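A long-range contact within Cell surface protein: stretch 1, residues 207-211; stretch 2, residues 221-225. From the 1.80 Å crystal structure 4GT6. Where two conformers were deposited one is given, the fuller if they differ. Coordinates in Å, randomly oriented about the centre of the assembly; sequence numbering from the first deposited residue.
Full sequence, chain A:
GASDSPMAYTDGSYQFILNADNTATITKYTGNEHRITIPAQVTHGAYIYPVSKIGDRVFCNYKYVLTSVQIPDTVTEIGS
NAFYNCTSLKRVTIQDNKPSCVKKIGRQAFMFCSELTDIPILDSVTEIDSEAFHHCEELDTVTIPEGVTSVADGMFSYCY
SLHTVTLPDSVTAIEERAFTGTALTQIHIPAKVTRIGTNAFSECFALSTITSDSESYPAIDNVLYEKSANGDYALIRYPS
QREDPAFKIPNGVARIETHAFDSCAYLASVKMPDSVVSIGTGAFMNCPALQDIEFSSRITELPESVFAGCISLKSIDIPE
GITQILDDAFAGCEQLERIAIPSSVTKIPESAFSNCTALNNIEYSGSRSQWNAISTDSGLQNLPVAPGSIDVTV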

# COMPACT_ATOMS: atom_id res chain seq x y z
N LEU A 207 10.10 8.83 -0.82
CA LEU A 207 11.06 8.02 -0.08
C LEU A 207 12.52 8.28 -0.48
O LEU A 207 12.86 8.17 -1.66
CB LEU A 207 10.71 6.54 -0.28
CG LEU A 207 11.49 5.56 0.57
CD1 LEU A 207 11.18 5.76 2.07
CD2 LEU A 207 11.16 4.14 0.15
N SER A 208 13.38 8.62 0.49
CA SER A 208 14.79 8.83 0.14
C SER A 208 15.71 7.85 0.86
O SER A 208 16.74 7.49 0.29
CB SER A 208 15.23 10.26 0.42
OG SER A 208 15.10 10.61 1.78
N THR A 209 15.37 7.42 2.09
CA THR A 209 16.24 6.51 2.84
C THR A 209 15.48 5.30 3.37
O THR A 209 14.30 5.39 3.69
CB THR A 209 16.96 7.24 3.99
OG1 THR A 209 16.02 7.99 4.74
CG2 THR A 209 18.08 8.16 3.49
N ILE A 210 16.18 4.17 3.42
CA ILE A 210 15.68 2.89 3.88
C ILE A 210 16.71 2.29 4.81
O ILE A 210 17.89 2.17 4.44
CB ILE A 210 15.42 1.93 2.67
CG1 ILE A 210 14.41 2.54 1.65
CG2 ILE A 210 14.95 0.53 3.17
CD1 ILE A 210 14.30 1.77 0.35
N THR A 211 16.29 1.92 6.02
CA THR A 211 17.17 1.22 6.97
C THR A 211 16.45 -0.04 7.41
O THR A 211 15.22 -0.12 7.32
CB THR A 211 17.59 2.11 8.17
OG1 THR A 211 16.43 2.51 8.90
CG2 THR A 211 18.45 3.31 7.77
N ASP A 221 23.04 -0.99 0.58
CA ASP A 221 23.34 0.22 -0.21
C ASP A 221 22.04 1.04 -0.43
O ASP A 221 21.71 1.44 -1.56
CB ASP A 221 24.04 -0.17 -1.54
CG ASP A 221 24.41 1.00 -2.45
OD1 ASP A 221 24.82 2.06 -1.93
OD2 ASP A 221 24.28 0.85 -3.69
N ASN A 222 21.27 1.24 0.65
CA ASN A 222 20.04 2.05 0.69
C ASN A 222 18.95 1.55 -0.31
O ASN A 222 18.27 2.34 -0.96
CB ASN A 222 20.36 3.53 0.43
CG ASN A 222 19.20 4.45 0.76
OD1 ASN A 222 18.37 4.13 1.58
ND2 ASN A 222 19.13 5.59 0.11
N VAL A 223 18.81 0.24 -0.45
CA VAL A 223 17.81 -0.37 -1.31
C VAL A 223 17.23 -1.51 -0.50
O VAL A 223 17.99 -2.22 0.17
CB VAL A 223 18.41 -0.85 -2.67
CG1 VAL A 223 17.38 -1.60 -3.50
CG2 VAL A 223 18.98 0.33 -3.47
N LEU A 224 15.89 -1.70 -0.52
CA LEU A 224 15.31 -2.78 0.26
C LEU A 224 15.20 -4.05 -0.57
O LEU A 224 14.68 -4.02 -1.69
CB LEU A 224 13.91 -2.38 0.79
CG LEU A 224 13.28 -3.32 1.82
CD1 LEU A 224 14.11 -3.40 3.13
CD2 LEU A 224 11.85 -2.84 2.15
N TYR A 225 15.63 -5.17 0.02
CA TYR A 225 15.58 -6.49 -0.59
C TYR A 225 14.84 -7.46 0.29
O TYR A 225 14.71 -7.25 1.49
CB TYR A 225 17.02 -7.05 -0.80
CG TYR A 225 17.85 -6.24 -1.78
CD1 TYR A 225 18.61 -5.16 -1.34
CD2 TYR A 225 17.84 -6.53 -3.14
CE1 TYR A 225 19.32 -4.37 -2.25
CE2 TYR A 225 18.56 -5.76 -4.05
CZ TYR A 225 19.31 -4.68 -3.60
OH TYR A 225 20.01 -3.90 -4.49

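Two residues, Ile210 and Asn222, carry most of this small contact, which buries 247 Å² over both sides; Leu224 adds the next largest share. Ile210 and Asn222 also mark the closest approach of the two backbones, their CA atoms lying 5.5 Å apart. The polar half of the contact belongs to the carboxamide of Asn222. Its CA-to-CB bond points sideways to the first stretch, but with chi1 at -167° (t) and chi2 at 26° the end of the side chain comes nearer and meets the backbone of residues 208 to 210. There it makes two hydrogen bonds: Asn222 ND2 donates to Ser208 O at 3.1 Å, nearly straight with an N-H...O angle of 169°, and Asn222 OD1 accepts from Ile210 N at 2.9 Å, more bent at 146°. An amide side chain suits this place because it offers a donor and an acceptor side by side, so one planar group can serve a carbonyl and an N-H of the same chain segment. Thr209 lies between the two bonded residues, and its CA sits 3.4 Å from Asn222 OD1; the distance from Thr209 CB to Asn222 OD1 is 4.2 Å, although the Thr209 CA-to-CB bond points away overall and the residue is exposed. Ile210 O also comes within 3.5 Å of Asn222 OD1, but both atoms are acceptors and no hydrogen bond joins them. The backbone of Asn222 has positive phi and psi (58°/39°), a left-handed conformation that asparagine tolerates better than most residues with a side chain. Asp221 before it has a similar backbone, at 54°/47°, but does not touch the first stretch.

The apolar half is built on Ile210, whose CA-to-CB bond points toward the second stretch and whose side chain is in the m, t rotamer. Ile210 CG2 packs against Leu224 CB at 3.9 Å, and Ile210 CD1 lies 4.4 Å from Val223 CA. The branched, wholly hydrocarbon side chain thus meets the second stretch through both of its arms, while its backbone N is engaged by Asn222. Leu224 is buried; its CA-to-CB bond points sideways, and its CB lies within packing distance of the isoleucine methyl. Val223 is also buried, but its CA-to-CB bond points away and it presents backbone to Ile210 CD1. Ser208 contributes through its carbonyl; its CA-to-CB bond points away, with OG hydrogen-bonded elsewhere in the structure. The result is a compact join in which one asparagine binds the backbone and one isoleucine supplies the greasy surface beside it.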